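Local structure of DUF871 domain-containing protein (Enterococcus faecalis, 2P0O) at residues F138-Y147 against L167-F177. The protein is of unconfirmed function but is probably a 6-phospho-N-acetylmuramidase acting on 6-phosphorylated N-acetylmuramic acid compounds. Sequence-based numbering, arbitrary orientation.
Sequences FSRLEAWHNY and LKELGLQVFTF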
ATOM      1  N   PHE A 138      21.772  -8.008 -11.364  1.00 57.21           N
ATOM      2  CA  PHE A 138      21.321  -6.999 -10.398  1.00 57.90           C
ATOM      3  C   PHE A 138      19.914  -6.508 -10.690  1.00 58.34           C
ATOM      4  O   PHE A 138      19.258  -5.936  -9.805  1.00 58.80           O
ATOM      5  CB  PHE A 138      22.300  -5.815 -10.346  1.00 57.63           C
ATOM      6  CG  PHE A 138      23.423  -6.002  -9.355  1.00 58.16           C
ATOM      7  CD1 PHE A 138      24.309  -7.083  -9.468  1.00 56.77           C
ATOM      8  CD2 PHE A 138      23.594  -5.103  -8.299  1.00 57.48           C
ATOM      9  CE1 PHE A 138      25.345  -7.262  -8.536  1.00 57.07           C
ATOM     10  CE2 PHE A 138      24.616  -5.272  -7.373  1.00 56.58           C
ATOM     11  CZ  PHE A 138      25.500  -6.355  -7.494  1.00 56.87           C
ATOM     12  N   SER A 139      19.463  -6.748 -11.925  1.00 58.87           N
ATOM     13  CA  SER A 139      18.091  -6.474 -12.362  1.00 59.42           C
ATOM     14  C   SER A 139      17.138  -7.499 -11.765  1.00 60.04           C
ATOM     15  O   SER A 139      15.916  -7.325 -11.825  1.00 60.87           O
ATOM     16  CB  SER A 139      17.970  -6.495 -13.894  1.00 59.56           C
ATOM     17  OG  SER A 139      17.602  -7.786 -14.366  1.00 58.36           O
ATOM     18  N   ARG A 140      17.687  -8.569 -11.191  1.00 59.75           N
ATOM     19  CA  ARG A 140      16.842  -9.553 -10.512  1.00 59.81           C
ATOM     20  C   ARG A 140      16.996  -9.648  -8.990  1.00 59.75           C
ATOM     21  O   ARG A 140      16.540 -10.602  -8.361  1.00 59.94           O
ATOM     22  CB  ARG A 140      16.996 -10.891 -11.197  1.00 59.89           C
ATOM     23  CG  ARG A 140      16.428 -10.766 -12.580  1.00 60.35           C
ATOM     24  CD  ARG A 140      16.369 -12.039 -13.212  1.00 59.87           C
ATOM     25  NE  ARG A 140      15.136 -12.760 -12.957  1.00 58.97           N
ATOM     26  CZ  ARG A 140      14.861 -13.862 -13.631  1.00 57.45           C
ATOM     27  NH1 ARG A 140      15.734 -14.276 -14.534  1.00 56.94           N
ATOM     28  NH2 ARG A 140      13.752 -14.541 -13.417  1.00 58.01           N
ATOM     29  N   LEU A 141      17.633  -8.634  -8.414  1.00 59.20           N
ATOM     30  CA  LEU A 141      17.895  -8.596  -6.998  1.00 59.11           C
ATOM     31  C   LEU A 141      16.905  -7.655  -6.347  1.00 59.53           C
ATOM     32  O   LEU A 141      16.780  -6.502  -6.772  1.00 60.69           O
ATOM     33  CB  LEU A 141      19.326  -8.133  -6.730  1.00 58.49           C
ATOM     34  CG  LEU A 141      20.450  -9.092  -7.162  1.00 57.61           C
ATOM     35  CD1 LEU A 141      21.839  -8.493  -6.888  1.00 55.34           C
ATOM     36  CD2 LEU A 141      20.291 -10.496  -6.553  1.00 55.53           C
ATOM     37  N   GLU A 142      16.180  -8.151  -5.342  1.00 58.74           N
ATOM     38  CA  GLU A 142      15.136  -7.363  -4.689  1.00 58.27           C
ATOM     39  C   GLU A 142      15.486  -7.216  -3.226  1.00 58.46           C
ATOM     40  O   GLU A 142      15.576  -8.216  -2.505  1.00 58.57           O
ATOM     41  CB  GLU A 142      13.770  -8.040  -4.845  1.00 58.05           C
ATOM     42  CG  GLU A 142      13.419  -8.278  -6.305  1.00 58.77           C
ATOM     43  CD  GLU A 142      12.063  -8.919  -6.557  1.00 60.34           C
ATOM     44  OE1 GLU A 142      11.361  -9.341  -5.604  1.00 62.09           O
ATOM     45  OE2 GLU A 142      11.682  -8.976  -7.746  1.00 61.14           O
ATOM     46  N   ALA A 143      15.721  -5.986  -2.781  1.00 57.78           N
ATOM     47  CA  ALA A 143      16.028  -5.778  -1.377  1.00 57.63           C
ATOM     48  C   ALA A 143      14.702  -5.554  -0.679  1.00 57.57           C
ATOM     49  O   ALA A 143      14.030  -4.552  -0.951  1.00 58.17           O
ATOM     50  CB  ALA A 143      16.964  -4.586  -1.203  1.00 57.76           C
ATOM     51  N   TRP A 144      14.308  -6.514   0.160  1.00 57.02           N
ATOM     52  CA  TRP A 144      13.037  -6.454   0.912  1.00 56.26           C
ATOM     53  C   TRP A 144      13.243  -5.994   2.340  1.00 56.46           C
ATOM     54  O   TRP A 144      14.070  -6.551   3.091  1.00 56.38           O
ATOM     55  CB  TRP A 144      12.346  -7.818   0.985  1.00 55.47           C
ATOM     56  CG  TRP A 144      11.751  -8.276  -0.267  1.00 55.18           C
ATOM     57  CD1 TRP A 144      12.422  -8.687  -1.387  1.00 53.91           C
ATOM     58  CD2 TRP A 144      10.357  -8.403  -0.563  1.00 54.53           C
ATOM     59  NE1 TRP A 144      11.534  -9.048  -2.360  1.00 56.61           N
ATOM     60  CE2 TRP A 144      10.257  -8.881  -1.892  1.00 55.37           C
ATOM     61  CE3 TRP A 144       9.180  -8.122   0.149  1.00 56.42           C
ATOM     62  CZ2 TRP A 144       9.028  -9.130  -2.518  1.00 55.98           C
ATOM     63  CZ3 TRP A 144       7.945  -8.355  -0.473  1.00 54.41           C
ATOM     64  CH2 TRP A 144       7.882  -8.850  -1.793  1.00 56.51           C
ATOM     65  N   HIS A 145      12.486  -4.978   2.726  1.00 55.71           N
ATOM     66  CA  HIS A 145      12.431  -4.593   4.124  1.00 56.10           C
ATOM     67  C   HIS A 145      11.645  -5.622   4.892  1.00 55.41           C
ATOM     68  O   HIS A 145      10.916  -6.429   4.321  1.00 55.48           O
ATOM     69  CB  HIS A 145      11.754  -3.247   4.256  1.00 56.59           C
ATOM     70  CG  HIS A 145      12.634  -2.113   3.858  1.00 56.14           C
ATOM     71  ND1 HIS A 145      13.570  -1.570   4.715  1.00 55.99           N
ATOM     72  CD2 HIS A 145      12.718  -1.414   2.704  1.00 54.65           C
ATOM     73  CE1 HIS A 145      14.204  -0.592   4.094  1.00 58.02           C
ATOM     74  NE2 HIS A 145      13.704  -0.477   2.874  1.00 57.30           N
ATOM     75  N   ASN A 146      11.819  -5.604   6.191  1.00 55.61           N
ATOM     76  CA  ASN A 146      11.080  -6.446   7.070  1.00 56.20           C
ATOM     77  C   ASN A 146       9.777  -5.803   7.462  1.00 56.29           C
ATOM     78  O   ASN A 146       9.539  -4.630   7.131  1.00 56.74           O
ATOM     79  CB  ASN A 146      11.916  -6.670   8.314  1.00 56.86           C
ATOM     80  CG  ASN A 146      13.179  -7.462   8.026  1.00 59.43           C
ATOM     81  OD1 ASN A 146      13.196  -8.327   7.156  1.00 61.57           O
ATOM     82  ND2 ASN A 146      14.230  -7.207   8.809  1.00 64.60           N
ATOM     83  N   TYR A 147       8.932  -6.564   8.164  1.00 55.57           N
ATOM     84  CA  TYR A 147       7.774  -5.982   8.870  1.00 55.31           C
ATOM     85  C   TYR A 147       7.870  -6.201  10.365  1.00 54.50           C
ATOM     86  O   TYR A 147       8.716  -6.960  10.840  1.00 53.90           O
ATOM     87  CB  TYR A 147       6.431  -6.482   8.324  1.00 55.96           C
ATOM     88  CG  TYR A 147       6.314  -7.983   8.227  1.00 58.10           C
ATOM     89  CD1 TYR A 147       6.205  -8.760   9.373  1.00 57.53           C
ATOM     90  CD2 TYR A 147       6.296  -8.618   6.991  1.00 56.45           C
ATOM     91  CE1 TYR A 147       6.098 -10.156   9.308  1.00 60.53           C
ATOM     92  CE2 TYR A 147       6.193 -10.012   6.906  1.00 60.69           C
ATOM     93  CZ  TYR A 147       6.077 -10.764   8.071  1.00 61.17           C
ATOM     94  OH  TYR A 147       5.955 -12.127   8.021  1.00 63.62           O
ATOM     95  N   LEU A 167      20.557   1.717  -1.337  1.00 64.85           N
ATOM     96  CA  LEU A 167      20.168   0.506  -2.069  1.00 65.08           C
ATOM     97  C   LEU A 167      20.019   0.776  -3.557  1.00 65.49           C
ATOM     98  O   LEU A 167      20.584   0.056  -4.373  1.00 65.87           O
ATOM     99  CB  LEU A 167      18.897  -0.147  -1.484  1.00 64.25           C
ATOM    100  CG  LEU A 167      18.995  -0.718  -0.063  1.00 64.06           C
ATOM    101  CD1 LEU A 167      17.623  -0.967   0.576  1.00 64.13           C
ATOM    102  CD2 LEU A 167      19.857  -1.971   0.019  1.00 62.54           C
ATOM    103  N   LYS A 168      19.282   1.825  -3.913  1.00 66.29           N
ATOM    104  CA  LYS A 168      19.045   2.142  -5.321  1.00 67.14           C
ATOM    105  C   LYS A 168      20.333   2.581  -6.027  1.00 67.92           C
ATOM    106  O   LYS A 168      20.523   2.315  -7.220  1.00 67.95           O
ATOM    107  CB  LYS A 168      17.969   3.226  -5.477  1.00 67.29           C
ATOM    108  CG  LYS A 168      16.575   2.869  -4.911  1.00 68.78           C
ATOM    109  CD  LYS A 168      15.822   1.870  -5.768  1.00 70.08           C
ATOM    110  CE  LYS A 168      15.282   2.519  -7.031  1.00 72.95           C
ATOM    111  NZ  LYS A 168      15.042   1.511  -8.094  1.00 74.50           N
ATOM    112  N   GLU A 169      21.202   3.265  -5.279  1.00 68.59           N
ATOM    113  CA  GLU A 169      22.496   3.725  -5.777  1.00 69.25           C
ATOM    114  C   GLU A 169      23.362   2.525  -6.108  1.00 68.47           C
ATOM    115  O   GLU A 169      24.210   2.602  -6.988  1.00 68.82           O
ATOM    116  CB  GLU A 169      23.191   4.566  -4.709  1.00 69.89           C
ATOM    117  CG  GLU A 169      23.733   5.900  -5.199  1.00 73.46           C
ATOM    118  CD  GLU A 169      23.226   7.065  -4.340  1.00 77.32           C
ATOM    119  OE1 GLU A 169      23.529   7.097  -3.115  1.00 77.43           O
ATOM    120  OE2 GLU A 169      22.508   7.935  -4.896  1.00 77.68           O
ATOM    121  N   LEU A 170      23.134   1.424  -5.388  1.00 67.75           N
ATOM    122  CA  LEU A 170      23.830   0.155  -5.615  1.00 67.17           C
ATOM    123  C   LEU A 170      23.185  -0.704  -6.703  1.00 66.68           C
ATOM    124  O   LEU A 170      23.611  -1.837  -6.910  1.00 66.92           O
ATOM    125  CB  LEU A 170      23.933  -0.660  -4.315  1.00 66.82           C
ATOM    126  CG  LEU A 170      24.758  -0.154  -3.122  1.00 67.40           C
ATOM    127  CD1 LEU A 170      24.672  -1.148  -1.978  1.00 66.99           C
ATOM    128  CD2 LEU A 170      26.220   0.112  -3.486  1.00 67.53           C
ATOM    129  N   GLY A 171      22.160  -0.178  -7.377  1.00 66.15           N
ATOM    130  CA  GLY A 171      21.475  -0.893  -8.466  1.00 65.54           C
ATOM    131  C   GLY A 171      20.306  -1.810  -8.108  1.00 65.35           C
ATOM    132  O   GLY A 171      19.750  -2.472  -8.985  1.00 65.78           O
ATOM    133  N   LEU A 172      19.903  -1.840  -6.839  1.00 64.86           N
ATOM    134  CA  LEU A 172      18.892  -2.798  -6.356  1.00 64.16           C
ATOM    135  C   LEU A 172      17.449  -2.283  -6.417  1.00 63.85           C
ATOM    136  O   LEU A 172      17.228  -1.079  -6.500  1.00 64.28           O
ATOM    137  CB  LEU A 172      19.239  -3.222  -4.929  1.00 64.25           C
ATOM    138  CG  LEU A 172      20.697  -3.651  -4.718  1.00 63.80           C
ATOM    139  CD1 LEU A 172      21.033  -3.723  -3.241  1.00 64.11           C
ATOM    140  CD2 LEU A 172      20.955  -4.989  -5.389  1.00 63.71           C
ATOM    141  N   GLN A 173      16.481  -3.203  -6.402  1.00 62.96           N
ATOM    142  CA  GLN A 173      15.081  -2.858  -6.271  1.00 62.38           C
ATOM    143  C   GLN A 173      14.732  -2.814  -4.769  1.00 61.68           C
ATOM    144  O   GLN A 173      15.263  -3.592  -3.979  1.00 61.22           O
ATOM    145  CB  GLN A 173      14.200  -3.890  -6.952  1.00 63.09           C
ATOM    146  CG  GLN A 173      14.067  -3.762  -8.491  1.00 66.08           C
ATOM    147  CD  GLN A 173      13.445  -5.012  -9.107  1.00 69.05           C
ATOM    148  OE1 GLN A 173      14.123  -6.031  -9.286  1.00 71.81           O
ATOM    149  NE2 GLN A 173      12.150  -4.948  -9.420  1.00 69.51           N
ATOM    150  N   VAL A 174      13.834  -1.905  -4.396  1.00 60.32           N
ATOM    151  CA  VAL A 174      13.426  -1.707  -3.002  1.00 58.83           C
ATOM    152  C   VAL A 174      11.964  -2.095  -2.852  1.00 58.58           C
ATOM    153  O   VAL A 174      11.101  -1.543  -3.540  1.00 57.71           O
ATOM    154  CB  VAL A 174      13.608  -0.236  -2.561  1.00 59.05           C
ATOM    155  CG1 VAL A 174      12.987  -0.009  -1.143  1.00 57.08           C
ATOM    156  CG2 VAL A 174      15.066   0.125  -2.593  1.00 56.25           C
ATOM    157  N   PHE A 175      11.717  -3.053  -1.957  1.00 58.18           N
ATOM    158  CA  PHE A 175      10.390  -3.569  -1.646  1.00 57.49           C
ATOM    159  C   PHE A 175      10.117  -3.310  -0.150  1.00 58.04           C
ATOM    160  O   PHE A 175      10.994  -3.496   0.720  1.00 56.89           O
ATOM    161  CB  PHE A 175      10.343  -5.092  -1.883  1.00 57.42           C
ATOM    162  CG  PHE A 175      10.191  -5.507  -3.331  1.00 58.37           C
ATOM    163  CD1 PHE A 175      11.178  -5.240  -4.258  1.00 56.22           C
ATOM    164  CD2 PHE A 175       9.066  -6.223  -3.746  1.00 58.77           C
ATOM    165  CE1 PHE A 175      11.025  -5.642  -5.592  1.00 58.64           C
ATOM    166  CE2 PHE A 175       8.914  -6.646  -5.069  1.00 59.73           C
ATOM    167  CZ  PHE A 175       9.884  -6.338  -6.001  1.00 59.65           C
ATOM    168  N   THR A 176       8.880  -2.943   0.147  1.00 57.07           N
ATOM    169  CA  THR A 176       8.490  -2.564   1.485  1.00 57.14           C
ATOM    170  C   THR A 176       7.070  -3.071   1.768  1.00 56.61           C
ATOM    171  O   THR A 176       6.298  -3.359   0.837  1.00 56.45           O
ATOM    172  CB  THR A 176       8.546  -1.023   1.631  1.00 57.26           C
ATOM    173  OG1 THR A 176       8.269  -0.672   2.988  1.00 61.75           O
ATOM    174  CG2 THR A 176       7.509  -0.351   0.740  1.00 56.75           C
ATOM    175  N   PHE A 177       6.720  -3.161   3.044  1.00 55.95           N
ATOM    176  CA  PHE A 177       5.391  -3.570   3.437  1.00 55.85           C
ATOM    177  C   PHE A 177       4.548  -2.412   3.975  1.00 56.87           C
ATOM    178  O   PHE A 177       5.077  -1.418   4.485  1.00 56.68           O
ATOM    179  CB  PHE A 177       5.443  -4.663   4.526  1.00 55.94           C
ATOM    180  CG  PHE A 177       6.027  -5.967   4.055  1.00 54.71           C
ATOM    181  CD1 PHE A 177       5.232  -6.908   3.391  1.00 53.70           C
ATOM    182  CD2 PHE A 177       7.369  -6.250   4.269  1.00 52.86           C
ATOM    183  CE1 PHE A 177       5.754  -8.127   2.962  1.00 52.37           C
ATOM    184  CE2 PHE A 177       7.916  -7.483   3.874  1.00 53.00           C
ATOM    185  CZ  PHE A 177       7.109  -8.415   3.185  1.00 52.91           C
TER
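W144 and F175 are laid over one another in an offset stack inside the barrel, ring planes 28° apart. The CB of F175 stands over the indole face, 3.7 Å from the centroid of the five-membered ring of W144, a CH-pi contact. E142 shares this interior: its extended chain lays the carboxylate nearly flat over the F175 ring, with OE1 3.4 Å from F175 CZ. The same oxygen accepts W144 NE1 at 3.3 Å through its anti lone pair, so the indole N-H is spent on one carboxylate oxygen, over a long bond, while both groups lie over the same phenyl ring. F177 extends the aromatic cluster. Its face receives the edge of Y147, whose chi1 of 51° turns that edge, CD2 foremost, onto the centre of the ring, and F177 meets W144 obliquely, F177 CZ lying 3.7 Å from W144 CE3.

Beneath the rings the strands run parallel, joined by A143 N to Q173 O at 2.7 Å, F175 N to A143 O, and a nearly straight bond from H145 N to F175 O (178° at the hydrogen). Small A143 suits the outer face, where its CB meets both methyls of L167 on the covering helix.

The end near F138 and G171 is looser and partly open to solvent. The bond from Q173 N to L141 O is weak at 3.3 Å, and L172 CD2 packs against L141 CB and, obliquely, the F138 ring. G171, with positive phi, ends the helix in a Schellman motif and lets the chain turn into the strand.

Together, strand 141-144, helix 157-169 and strand 173-178 form one beta-alpha-beta unit of the TIM barrel, flanked by strands 115-119 and 218-221, with F138 and L170 against helix 125-133.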